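Local coordinates for putative CRISPR-associated endoribonuclease-like protein Cas6 (PDB 3UFC) that binds CRISPR RNA as a Cas6-family protein with ferredoxin-like domains and probably takes part in antiviral defence in Pyrococcus furiosus, at residues Arg4-Leu9 against Ser78-Ser83; Ser82-Glu87 against Tyr222-Gly227; Leu131-Val136 against Leu232-Val237. All blocks are in the same frame, centred on the assembly; numbering follows the deposited sequence.

Contact 1: residues Arg4-Leu9 against Ser78-Ser83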
ATOM      1  N   ARG A   4      10.286   2.392  -6.983  1.00 28.15           N
ATOM      2  CA  ARG A   4       8.884   2.767  -7.000  1.00 29.01           C
ATOM      3  C   ARG A   4       8.471   2.834  -8.470  1.00 28.73           C
ATOM      4  O   ARG A   4       9.156   3.470  -9.277  1.00 25.74           O
ATOM      5  CB  ARG A   4       8.746   4.134  -6.330  1.00 30.81           C
ATOM      6  CG  ARG A   4       7.408   4.796  -6.450  1.00 36.38           C
ATOM      7  CD  ARG A   4       7.373   6.028  -5.551  1.00 38.13           C
ATOM      8  NE  ARG A   4       7.408   5.639  -4.145  1.00 34.64           N
ATOM      9  CZ  ARG A   4       6.540   6.063  -3.235  1.00 31.41           C
ATOM     10  NH1 ARG A   4       5.571   6.900  -3.582  1.00 24.06           N
ATOM     11  NH2 ARG A   4       6.624   5.624  -1.989  1.00 30.86           N
ATOM     12  N   ILE A   5       7.375   2.166  -8.825  1.00 27.32           N
ATOM     13  CA  ILE A   5       6.909   2.180 -10.212  1.00 27.67           C
ATOM     14  C   ILE A   5       5.441   2.554 -10.364  1.00 28.14           C
ATOM     15  O   ILE A   5       4.655   2.477  -9.413  1.00 25.84           O
ATOM     16  CB  ILE A   5       7.108   0.809 -10.908  1.00 28.18           C
ATOM     17  CG1 ILE A   5       6.259  -0.259 -10.213  1.00 29.33           C
ATOM     18  CG2 ILE A   5       8.582   0.419 -10.895  1.00 28.84           C
ATOM     19  CD1 ILE A   5       6.296  -1.612 -10.904  1.00 29.61           C
ATOM     20  N   GLU A   6       5.088   2.968 -11.575  1.00 25.63           N
ATOM     21  CA  GLU A   6       3.721   3.335 -11.904  1.00 27.71           C
ATOM     22  C   GLU A   6       3.283   2.444 -13.055  1.00 29.08           C
ATOM     23  O   GLU A   6       3.973   2.338 -14.073  1.00 29.02           O
ATOM     24  CB  GLU A   6       3.615   4.798 -12.335  1.00 30.80           C
ATOM     25  CG  GLU A   6       2.201   5.187 -12.770  1.00 33.46           C
ATOM     26  CD  GLU A   6       2.104   6.603 -13.310  1.00 36.96           C
ATOM     27  OE1 GLU A   6       0.989   7.024 -13.680  1.00 41.67           O
ATOM     28  OE2 GLU A   6       3.137   7.300 -13.367  1.00 40.35           O
ATOM     29  N   ILE A   7       2.146   1.790 -12.875  1.00 28.12           N
ATOM     30  CA  ILE A   7       1.600   0.907 -13.885  1.00 27.63           C
ATOM     31  C   ILE A   7       0.328   1.553 -14.416  1.00 29.19           C
ATOM     32  O   ILE A   7      -0.599   1.833 -13.653  1.00 28.84           O
ATOM     33  CB  ILE A   7       1.275  -0.468 -13.278  1.00 29.12           C
ATOM     34  CG1 ILE A   7       2.563  -1.096 -12.733  1.00 28.80           C
ATOM     35  CG2 ILE A   7       0.628  -1.374 -14.323  1.00 28.54           C
ATOM     36  CD1 ILE A   7       2.355  -2.383 -11.997  1.00 31.07           C
ATOM     37  N   LYS A   8       0.303   1.826 -15.715  1.00 28.08           N
ATOM     38  CA  LYS A   8      -0.875   2.430 -16.329  1.00 29.82           C
ATOM     39  C   LYS A   8      -1.776   1.284 -16.748  1.00 27.81           C
ATOM     40  O   LYS A   8      -1.309   0.290 -17.304  1.00 27.34           O
ATOM     41  CB  LYS A   8      -0.487   3.266 -17.558  1.00 29.47           C
ATOM     42  CG  LYS A   8       0.425   4.438 -17.255  1.00 33.69           C
ATOM     43  CD  LYS A   8      -0.228   5.437 -16.307  1.00 38.47           C
ATOM     44  CE  LYS A   8      -1.486   6.046 -16.910  1.00 40.46           C
ATOM     45  NZ  LYS A   8      -2.138   7.014 -15.987  1.00 42.06           N
ATOM     46  N   LEU A   9      -3.065   1.415 -16.469  1.00 28.92           N
ATOM     47  CA  LEU A   9      -4.013   0.368 -16.819  1.00 30.38           C
ATOM     48  C   LEU A   9      -5.037   0.881 -17.817  1.00 31.28           C
ATOM     49  O   LEU A   9      -5.482   2.026 -17.739  1.00 30.03           O
ATOM     50  CB  LEU A   9      -4.736  -0.130 -15.566  1.00 28.64           C
ATOM     51  CG  LEU A   9      -3.854  -0.687 -14.442  1.00 30.12           C
ATOM     52  CD1 LEU A   9      -4.699  -0.864 -13.176  1.00 28.54           C
ATOM     53  CD2 LEU A   9      -3.234  -2.013 -14.883  1.00 27.64           C
ATOM     54  N   SER A  78      -3.942   4.600 -12.873  1.00 31.64           N
ATOM     55  CA  SER A  78      -2.622   4.167 -12.437  1.00 30.16           C
ATOM     56  C   SER A  78      -2.620   3.323 -11.169  1.00 28.72           C
ATOM     57  O   SER A  78      -3.470   3.483 -10.296  1.00 27.41           O
ATOM     58  CB  SER A  78      -1.726   5.389 -12.213  1.00 33.20           C
ATOM     59  OG  SER A  78      -1.480   6.083 -13.426  1.00 36.97           O
ATOM     60  N   LEU A  79      -1.650   2.418 -11.095  1.00 26.31           N
ATOM     61  CA  LEU A  79      -1.445   1.557  -9.940  1.00 26.28           C
ATOM     62  C   LEU A  79       0.030   1.733  -9.583  1.00 25.56           C
ATOM     63  O   LEU A  79       0.907   1.487 -10.419  1.00 25.40           O
ATOM     64  CB  LEU A  79      -1.705   0.090 -10.291  1.00 25.13           C
ATOM     65  CG  LEU A  79      -1.276  -0.926  -9.225  1.00 26.87           C
ATOM     66  CD1 LEU A  79      -2.098  -0.730  -7.947  1.00 23.60           C
ATOM     67  CD2 LEU A  79      -1.458  -2.341  -9.762  1.00 25.60           C
ATOM     68  N   TYR A  80       0.311   2.176  -8.361  1.00 23.41           N
ATOM     69  CA  TYR A  80       1.699   2.357  -7.946  1.00 23.36           C
ATOM     70  C   TYR A  80       2.146   1.216  -7.042  1.00 23.12           C
ATOM     71  O   TYR A  80       1.380   0.720  -6.214  1.00 22.09           O
ATOM     72  CB  TYR A  80       1.878   3.697  -7.230  1.00 23.52           C
ATOM     73  CG  TYR A  80       1.408   4.877  -8.050  1.00 26.91           C
ATOM     74  CD1 TYR A  80       0.082   5.292  -8.007  1.00 28.18           C
ATOM     75  CD2 TYR A  80       2.286   5.556  -8.900  1.00 29.67           C
ATOM     76  CE1 TYR A  80      -0.367   6.351  -8.788  1.00 30.28           C
ATOM     77  CE2 TYR A  80       1.849   6.618  -9.688  1.00 29.74           C
ATOM     78  CZ  TYR A  80       0.522   7.009  -9.625  1.00 30.81           C
ATOM     79  OH  TYR A  80       0.077   8.055 -10.393  1.00 31.06           O
ATOM     80  N   ILE A  81       3.391   0.797  -7.215  1.00 21.59           N
ATOM     81  CA  ILE A  81       3.951  -0.287  -6.430  1.00 22.05           C
ATOM     82  C   ILE A  81       5.341   0.138  -5.971  1.00 24.33           C
ATOM     83  O   ILE A  81       6.047   0.850  -6.695  1.00 22.64           O
ATOM     84  CB  ILE A  81       4.065  -1.569  -7.280  1.00 21.72           C
ATOM     85  CG1 ILE A  81       2.674  -1.992  -7.765  1.00 21.32           C
ATOM     86  CG2 ILE A  81       4.725  -2.669  -6.476  1.00 18.98           C
ATOM     87  CD1 ILE A  81       2.681  -3.235  -8.641  1.00 21.02           C
ATOM     88  N   SER A  82       5.729  -0.278  -4.768  1.00 23.06           N
ATOM     89  CA  SER A  82       7.041   0.076  -4.254  1.00 22.24           C
ATOM     90  C   SER A  82       7.606  -0.970  -3.314  1.00 24.09           C
ATOM     91  O   SER A  82       6.861  -1.743  -2.701  1.00 21.12           O
ATOM     92  CB  SER A  82       6.985   1.424  -3.530  1.00 23.53           C
ATOM     93  OG  SER A  82       8.224   1.698  -2.893  1.00 22.77           O
ATOM     94  N   SER A  83       8.933  -0.989  -3.211  1.00 23.16           N
ATOM     95  CA  SER A  83       9.626  -1.912  -2.326  1.00 23.43           C
ATOM     96  C   SER A  83      11.069  -1.478  -2.145  1.00 26.21           C
ATOM     97  O   SER A  83      11.663  -0.886  -3.051  1.00 25.96           O
ATOM     98  CB  SER A  83       9.599  -3.329  -2.888  1.00 22.66           C
ATOM     99  OG  SER A  83      10.364  -4.191  -2.062  1.00 24.33           O
TER
HETATM  100  O   HOH W   1       9.449   4.208  -2.829  1.00 33.85           O
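Ile7 and Ile81 slant across each other in the apolar centre, their CD1 methyls 3.5 Å apart, tighter than an ordinary van der Waals contact. They belong to neighbouring antiparallel strands of a ferredoxin-like sheet. Ile81 is the next residue on the same face beyond Leu79, the partner of Ile7, and itself pairs with Ile5; both are hydrogen-bonded pairs. Ile5 lies alongside Ile81 and points the same way; with CG1 set between the backbone N and the carbonyl carbon (chi1 63°), it brings CG1 to 3.9 Å from Ile81 CB. Helix 86-98 lies over this face, with Val93 against Ile5 and Ile96 against Ile7.

The backbone ladder is regular, as in the 2.8 Å bond from Ile5 N to Ile81 O, and CA-H...O contacts fill the non-hydrogen-bonded positions. On the other face, Glu6 runs extended beside Tyr80, with Glu6 CG 3.4 Å from Tyr80 CE2. Its carboxylate is turned 31° from the ring plane. Ser78 OG donates to the anti lone pair of Glu6 OE1 over 2.7 Å and accepts from Lys8 NZ at 2.8 Å, so one hydroxyl links acid and amine. Lys8, whose chain is folded back at chi2 and chi3, also makes a salt bridge with Asp76.

At the far end the Arg4 guanidinium is bonded through NH1 to Val237 O and makes a cation-pi contact with Tyr222, while Ser82 OG donates to Glu223 O. A water joins the two side chains: it lies in the guanidinium plane, accepts from Arg4 NE at 2.8 Å and donates to Ser82 OG at 2.8 Å.

Contact 2: residues Ser82-Glu87 against Tyr222-Gly227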
ATOM      1  N   SER A  82       5.729  -0.278  -4.768  1.00 23.06           N
ATOM      2  CA  SER A  82       7.041   0.076  -4.254  1.00 22.24           C
ATOM      3  C   SER A  82       7.606  -0.970  -3.314  1.00 24.09           C
ATOM      4  O   SER A  82       6.861  -1.743  -2.701  1.00 21.12           O
ATOM      5  CB  SER A  82       6.985   1.424  -3.530  1.00 23.53           C
ATOM      6  OG  SER A  82       8.224   1.698  -2.893  1.00 22.77           O
ATOM      7  N   SER A  83       8.933  -0.989  -3.211  1.00 23.16           N
ATOM      8  CA  SER A  83       9.626  -1.912  -2.326  1.00 23.43           C
ATOM      9  C   SER A  83      11.069  -1.478  -2.145  1.00 26.21           C
ATOM     10  O   SER A  83      11.663  -0.886  -3.051  1.00 25.96           O
ATOM     11  CB  SER A  83       9.599  -3.329  -2.888  1.00 22.66           C
ATOM     12  OG  SER A  83      10.364  -4.191  -2.062  1.00 24.33           O
ATOM     13  N   SER A  84      11.630  -1.763  -0.972  1.00 25.83           N
ATOM     14  CA  SER A  84      13.019  -1.413  -0.700  1.00 28.05           C
ATOM     15  C   SER A  84      13.905  -2.441  -1.401  1.00 28.17           C
ATOM     16  O   SER A  84      15.094  -2.212  -1.615  1.00 29.06           O
ATOM     17  CB  SER A  84      13.294  -1.430   0.811  1.00 26.57           C
ATOM     18  OG  SER A  84      13.063  -2.717   1.369  1.00 25.06           O
ATOM     19  N   ASN A  85      13.303  -3.567  -1.774  1.00 29.44           N
ATOM     20  CA  ASN A  85      14.015  -4.657  -2.432  1.00 33.24           C
ATOM     21  C   ASN A  85      13.857  -4.607  -3.957  1.00 34.06           C
ATOM     22  O   ASN A  85      12.790  -4.906  -4.497  1.00 29.88           O
ATOM     23  CB  ASN A  85      13.501  -6.000  -1.902  1.00 33.31           C
ATOM     24  CG  ASN A  85      14.401  -7.166  -2.281  1.00 38.21           C
ATOM     25  OD1 ASN A  85      14.876  -7.255  -3.411  1.00 40.60           O
ATOM     26  ND2 ASN A  85      14.626  -8.076  -1.334  1.00 34.51           N
ATOM     27  N   LYS A  86      14.930  -4.230  -4.643  1.00 37.09           N
ATOM     28  CA  LYS A  86      14.919  -4.138  -6.101  1.00 39.67           C
ATOM     29  C   LYS A  86      14.582  -5.480  -6.752  1.00 39.46           C
ATOM     30  O   LYS A  86      13.966  -5.526  -7.817  1.00 38.72           O
ATOM     31  CB  LYS A  86      16.279  -3.645  -6.605  1.00 43.79           C
ATOM     32  CG  LYS A  86      16.699  -2.297  -6.036  1.00 47.25           C
ATOM     33  CD  LYS A  86      18.132  -1.957  -6.431  1.00 52.64           C
ATOM     34  CE  LYS A  86      18.617  -0.693  -5.734  1.00 53.88           C
ATOM     35  NZ  LYS A  86      17.778   0.490  -6.078  1.00 57.55           N
ATOM     36  N   GLU A  87      14.986  -6.571  -6.111  1.00 39.12           N
ATOM     37  CA  GLU A  87      14.713  -7.902  -6.638  1.00 39.88           C
ATOM     38  C   GLU A  87      13.203  -8.166  -6.672  1.00 39.19           C
ATOM     39  O   GLU A  87      12.699  -8.859  -7.561  1.00 36.58           O
ATOM     40  CB  GLU A  87      15.408  -8.957  -5.776  1.00 45.06           C
ATOM     41  CG  GLU A  87      15.397 -10.356  -6.369  1.00 50.88           C
ATOM     42  CD  GLU A  87      16.323 -10.493  -7.570  1.00 55.40           C
ATOM     43  OE1 GLU A  87      16.332 -11.578  -8.190  1.00 56.74           O
ATOM     44  OE2 GLU A  87      17.042  -9.520  -7.891  1.00 56.78           O
ATOM     45  N   TYR A 222       8.448   4.904   3.359  1.00 20.98           N
ATOM     46  CA  TYR A 222       8.292   5.443   2.016  1.00 21.36           C
ATOM     47  C   TYR A 222       8.426   4.325   0.985  1.00 19.76           C
ATOM     48  O   TYR A 222       7.654   4.255   0.034  1.00 21.55           O
ATOM     49  CB  TYR A 222       9.358   6.509   1.749  1.00 22.24           C
ATOM     50  CG  TYR A 222       9.287   7.120   0.362  1.00 25.39           C
ATOM     51  CD1 TYR A 222       8.193   7.887  -0.029  1.00 24.43           C
ATOM     52  CD2 TYR A 222      10.330   6.948  -0.546  1.00 26.34           C
ATOM     53  CE1 TYR A 222       8.136   8.480  -1.300  1.00 27.52           C
ATOM     54  CE2 TYR A 222      10.287   7.533  -1.815  1.00 28.80           C
ATOM     55  CZ  TYR A 222       9.190   8.298  -2.181  1.00 29.37           C
ATOM     56  OH  TYR A 222       9.168   8.901  -3.418  1.00 32.26           O
ATOM     57  N   GLU A 223       9.393   3.436   1.191  1.00 19.07           N
ATOM     58  CA  GLU A 223       9.624   2.350   0.249  1.00 21.34           C
ATOM     59  C   GLU A 223       8.738   1.122   0.438  1.00 21.22           C
ATOM     60  O   GLU A 223       8.351   0.494  -0.550  1.00 20.73           O
ATOM     61  CB  GLU A 223      11.096   1.922   0.294  1.00 22.80           C
ATOM     62  CG  GLU A 223      12.074   3.085   0.135  1.00 26.71           C
ATOM     63  CD  GLU A 223      13.535   2.658   0.230  1.00 31.56           C
ATOM     64  OE1 GLU A 223      13.848   1.705   0.974  1.00 30.92           O
ATOM     65  OE2 GLU A 223      14.379   3.298  -0.428  1.00 37.09           O
ATOM     66  N   ASN A 224       8.421   0.778   1.690  1.00 19.20           N
ATOM     67  CA  ASN A 224       7.598  -0.401   1.970  1.00 21.50           C
ATOM     68  C   ASN A 224       6.226  -0.131   2.573  1.00 19.25           C
ATOM     69  O   ASN A 224       5.516  -1.071   2.932  1.00 19.88           O
ATOM     70  CB  ASN A 224       8.349  -1.377   2.885  1.00 20.28           C
ATOM     71  CG  ASN A 224       9.633  -1.874   2.266  1.00 24.19           C
ATOM     72  OD1 ASN A 224       9.653  -2.278   1.104  1.00 22.58           O
ATOM     73  ND2 ASN A 224      10.714  -1.853   3.039  1.00 25.21           N
ATOM     74  N   GLY A 225       5.856   1.142   2.675  1.00 19.77           N
ATOM     75  CA  GLY A 225       4.568   1.506   3.231  1.00 18.46           C
ATOM     76  C   GLY A 225       4.610   1.698   4.746  1.00 20.47           C
ATOM     77  O   GLY A 225       5.456   1.117   5.427  1.00 18.96           O
ATOM     78  N   PHE A 226       3.706   2.526   5.264  1.00 18.09           N
ATOM     79  CA  PHE A 226       3.612   2.779   6.703  1.00 20.53           C
ATOM     80  C   PHE A 226       2.512   1.900   7.263  1.00 18.74           C
ATOM     81  O   PHE A 226       1.492   1.692   6.610  1.00 18.86           O
ATOM     82  CB  PHE A 226       3.245   4.239   6.984  1.00 17.66           C
ATOM     83  CG  PHE A 226       4.422   5.159   7.022  1.00 22.26           C
ATOM     84  CD1 PHE A 226       5.180   5.289   8.184  1.00 22.12           C
ATOM     85  CD2 PHE A 226       4.800   5.871   5.885  1.00 20.40           C
ATOM     86  CE1 PHE A 226       6.305   6.118   8.216  1.00 23.43           C
ATOM     87  CE2 PHE A 226       5.925   6.704   5.909  1.00 24.10           C
ATOM     88  CZ  PHE A 226       6.675   6.824   7.080  1.00 22.19           C
ATOM     89  N   GLY A 227       2.723   1.374   8.463  1.00 20.67           N
ATOM     90  CA  GLY A 227       1.696   0.553   9.080  1.00 19.15           C
ATOM     91  C   GLY A 227       1.738  -0.930   8.771  1.00 21.14           C
ATOM     92  O   GLY A 227       2.784  -1.483   8.437  1.00 20.79           O
TER
HETATM   93  O   HOH W   1       9.449   4.208  -2.829  1.00 33.85           O
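Asn224 grips Ser84 with both ends of its side-chain amide. This joins the turn between strand 77-83 and helix 86-98 of the N-terminal ferredoxin-like domain to the end of helix 215-224, where the glycine-rich loop of the Cas6 family begins at Gly225. Ser84 N donates to Asn224 OD1 at 2.9 Å, from 32° off the carbonyl plane. In return Asn224 ND2 donates to Ser84 OG at 3.0 Å, a fairly straight bond (161°) almost in the amide plane. Ser84 OG sits between its backbone N and carbonyl carbon (chi1 61°), which brings it to the amide; the two bonds fix the amide's rotation.

Next to it, Ser82 OG donates to Glu223 O over a short 2.6 Å, using a carbonyl in the last turn of the helix. The Glu223 side chain runs extended past Ser84, putting OE1 3.2 Å from Ser84 CB, while OE2 is held by Lys219. Behind this shell, Arg169 binds the carbonyls of Asn224 and Gly225.

Further along the turn, Ser83 OG, which also bonds to Tyr51 O, accepts from Asn85 N at 3.0 Å, an ST turn. Asn85 then N-caps helix 86-98: its OD1 takes a weak bond from Glu87 N at 2.8 Å.

Contact 3: residues Leu131-Val136 against Leu232-Val237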
ATOM      1  N   LEU A 131      -1.346   6.877  -0.669  1.00 22.74           N
ATOM      2  CA  LEU A 131      -1.765   6.415  -1.988  1.00 22.11           C
ATOM      3  C   LEU A 131      -2.673   5.201  -1.714  1.00 22.82           C
ATOM      4  O   LEU A 131      -3.443   4.769  -2.569  1.00 23.44           O
ATOM      5  CB  LEU A 131      -0.552   6.021  -2.841  1.00 21.61           C
ATOM      6  CG  LEU A 131       0.347   7.206  -3.227  1.00 21.40           C
ATOM      7  CD1 LEU A 131       1.479   6.721  -4.120  1.00 19.96           C
ATOM      8  CD2 LEU A 131      -0.483   8.275  -3.943  1.00 24.17           C
ATOM      9  N   SER A 132      -2.542   4.645  -0.510  1.00 22.46           N
ATOM     10  CA  SER A 132      -3.376   3.537  -0.030  1.00 20.58           C
ATOM     11  C   SER A 132      -3.477   3.781   1.484  1.00 20.55           C
ATOM     12  O   SER A 132      -2.544   4.305   2.089  1.00 18.61           O
ATOM     13  CB  SER A 132      -2.776   2.155  -0.362  1.00 18.26           C
ATOM     14  OG  SER A 132      -1.438   1.992   0.069  1.00 23.38           O
ATOM     15  N   PRO A 133      -4.616   3.424   2.105  1.00 21.25           N
ATOM     16  CA  PRO A 133      -4.846   3.625   3.544  1.00 21.37           C
ATOM     17  C   PRO A 133      -3.821   3.034   4.504  1.00 18.96           C
ATOM     18  O   PRO A 133      -3.345   1.923   4.312  1.00 19.19           O
ATOM     19  CB  PRO A 133      -6.240   3.024   3.771  1.00 23.18           C
ATOM     20  CG  PRO A 133      -6.886   3.078   2.417  1.00 24.32           C
ATOM     21  CD  PRO A 133      -5.744   2.696   1.499  1.00 21.56           C
ATOM     22  N   ILE A 134      -3.488   3.794   5.542  1.00 19.08           N
ATOM     23  CA  ILE A 134      -2.547   3.325   6.549  1.00 19.33           C
ATOM     24  C   ILE A 134      -3.323   2.566   7.629  1.00 21.71           C
ATOM     25  O   ILE A 134      -4.304   3.071   8.190  1.00 21.42           O
ATOM     26  CB  ILE A 134      -1.758   4.500   7.162  1.00 20.16           C
ATOM     27  CG1 ILE A 134      -0.696   4.966   6.159  1.00 18.63           C
ATOM     28  CG2 ILE A 134      -1.096   4.078   8.478  1.00 19.57           C
ATOM     29  CD1 ILE A 134       0.084   6.197   6.609  1.00 21.99           C
ATOM     30  N   VAL A 135      -2.879   1.344   7.896  1.00 21.63           N
ATOM     31  CA  VAL A 135      -3.512   0.476   8.879  1.00 20.99           C
ATOM     32  C   VAL A 135      -2.618   0.299  10.104  1.00 21.44           C
ATOM     33  O   VAL A 135      -1.447  -0.058   9.987  1.00 19.33           O
ATOM     34  CB  VAL A 135      -3.792  -0.922   8.276  1.00 22.07           C
ATOM     35  CG1 VAL A 135      -4.439  -1.833   9.324  1.00 22.69           C
ATOM     36  CG2 VAL A 135      -4.708  -0.788   7.054  1.00 19.52           C
ATOM     37  N   VAL A 136      -3.177   0.574  11.278  1.00 22.00           N
ATOM     38  CA  VAL A 136      -2.455   0.424  12.536  1.00 22.04           C
ATOM     39  C   VAL A 136      -3.440  -0.214  13.502  1.00 26.08           C
ATOM     40  O   VAL A 136      -4.503   0.348  13.779  1.00 24.12           O
ATOM     41  CB  VAL A 136      -1.999   1.783  13.110  1.00 22.70           C
ATOM     42  CG1 VAL A 136      -1.270   1.562  14.433  1.00 20.16           C
ATOM     43  CG2 VAL A 136      -1.077   2.499  12.110  1.00 19.44           C
ATOM     44  N   LEU A 232      -0.777  -6.168   1.187  1.00 23.58           N
ATOM     45  CA  LEU A 232      -2.139  -6.372   0.703  1.00 24.08           C
ATOM     46  C   LEU A 232      -2.645  -5.100   0.032  1.00 23.31           C
ATOM     47  O   LEU A 232      -3.820  -4.999  -0.333  1.00 23.65           O
ATOM     48  CB  LEU A 232      -3.074  -6.756   1.855  1.00 25.22           C
ATOM     49  CG  LEU A 232      -2.725  -8.045   2.604  1.00 28.24           C
ATOM     50  CD1 LEU A 232      -3.769  -8.288   3.689  1.00 29.76           C
ATOM     51  CD2 LEU A 232      -2.674  -9.220   1.631  1.00 27.13           C
ATOM     52  N   GLY A 233      -1.754  -4.123  -0.118  1.00 22.20           N
ATOM     53  CA  GLY A 233      -2.123  -2.876  -0.768  1.00 19.91           C
ATOM     54  C   GLY A 233      -2.468  -1.735   0.169  1.00 20.70           C
ATOM     55  O   GLY A 233      -3.395  -0.966  -0.103  1.00 18.06           O
ATOM     56  N   PHE A 234      -1.711  -1.609   1.258  1.00 18.46           N
ATOM     57  CA  PHE A 234      -1.949  -0.562   2.242  1.00 18.47           C
ATOM     58  C   PHE A 234      -0.704   0.203   2.661  1.00 17.48           C
ATOM     59  O   PHE A 234       0.418  -0.280   2.513  1.00 17.59           O
ATOM     60  CB  PHE A 234      -2.569  -1.160   3.515  1.00 20.11           C
ATOM     61  CG  PHE A 234      -3.958  -1.684   3.321  1.00 20.52           C
ATOM     62  CD1 PHE A 234      -4.171  -3.001   2.918  1.00 22.36           C
ATOM     63  CD2 PHE A 234      -5.054  -0.851   3.512  1.00 20.23           C
ATOM     64  CE1 PHE A 234      -5.470  -3.483   2.702  1.00 21.50           C
ATOM     65  CE2 PHE A 234      -6.355  -1.319   3.301  1.00 22.61           C
ATOM     66  CZ  PHE A 234      -6.560  -2.638   2.895  1.00 22.74           C
ATOM     67  N   GLY A 235      -0.925   1.402   3.190  1.00 17.91           N
ATOM     68  CA  GLY A 235       0.159   2.216   3.711  1.00 19.21           C
ATOM     69  C   GLY A 235       1.136   2.872   2.760  1.00 18.67           C
ATOM     70  O   GLY A 235       2.142   3.423   3.205  1.00 20.22           O
ATOM     71  N   MET A 236       0.862   2.831   1.464  1.00 19.56           N
ATOM     72  CA  MET A 236       1.785   3.452   0.525  1.00 18.83           C
ATOM     73  C   MET A 236       1.599   4.957   0.560  1.00 19.54           C
ATOM     74  O   MET A 236       0.474   5.443   0.614  1.00 16.74           O
ATOM     75  CB  MET A 236       1.559   2.936  -0.897  1.00 18.74           C
ATOM     76  CG  MET A 236       2.658   3.396  -1.853  1.00 21.50           C
ATOM     77  SD  MET A 236       2.539   2.682  -3.500  1.00 20.95           S
ATOM     78  CE  MET A 236       4.009   3.496  -4.295  1.00 16.09           C
ATOM     79  N   VAL A 237       2.706   5.690   0.540  1.00 18.97           N
ATOM     80  CA  VAL A 237       2.642   7.143   0.566  1.00 20.34           C
ATOM     81  C   VAL A 237       3.541   7.766  -0.494  1.00 21.43           C
ATOM     82  O   VAL A 237       4.413   7.109  -1.057  1.00 23.68           O
ATOM     83  CB  VAL A 237       3.099   7.710   1.935  1.00 19.35           C
ATOM     84  CG1 VAL A 237       2.159   7.264   3.043  1.00 19.70           C
ATOM     85  CG2 VAL A 237       4.513   7.255   2.231  1.00 20.23           C
TER
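Leu131 and Met236 join two irregular segments, whose touching parts run 112° apart, through a short, nearly linear bond: Leu131 N donates to Met236 O over 2.6 Å at 178°. Ser132 N adds a weak bond to the same oxygen, which therefore takes two donors from successive residues.

The Ser132 side chain reaches back across the contact. Its OG occupies the crowded position between the backbone N and the carbonyl carbon (chi1 53°), which puts it 2.8 Å from Met236 N as the acceptor of that amide. The same hydroxyl is bonded to Phe54 O of strand 53-59, so both strand and loop hold it in this buried spot. Leu131 and Met236 pass each other at a slant on this side, with Met236 stretched fully out and the terminal CE of Met236 meeting CD1 of Leu131 at 4.1 Å.

Gly233 to Gly235 close the glycine-rich loop of the Cas6 family, whose sequence from Gly225 to Gly235 follows the GhGxxxxxGhG pattern of RAMP proteins. Gly235 has positive phi, and its N donates to Pro133 O over 2.7 Å from well above the carbonyl plane, not along a lone pair. Ile134 lies against the bare CA of this glycine with its CG1 at 3.8 Å, and its CD1 carries on toward the CG1 methyl of Val237.

Pro133 and Val135 both meet Phe234 at its CD2 corner. Pro133 O approaches the ring edge in its plane, 3.4 Å from CD2 of Phe234, while CG2 of Val135 comes in obliquely to the same Phe234 CD2 at 3.6 Å. Leu195 and Val197 of strand 183-197 also touch the ring.

How the contacts relate
Contact 1 comes first in the chain and closes before contact 3 opens; contact 2 starts on the strand where contact 1 ends, sharing Ser82, Ser83 and a water, and its segments alternate with those of contact 3. Their centres lie 11 to 14 Å apart. Contact 1 pairs two neighbouring strands of the N-terminal sheet, and contact 3 packs the end of the glycine-rich loop against segment 131-136. Contact 2 spans the two halves, linking strand 77-83 to helix 215-224. Met236 CE, 3.7 Å from Ser82 CB, adds a touch between contact 3 and the other two, and Phe226 N reaches Gly235 O at 2.7 Å, probably a hydrogen bond.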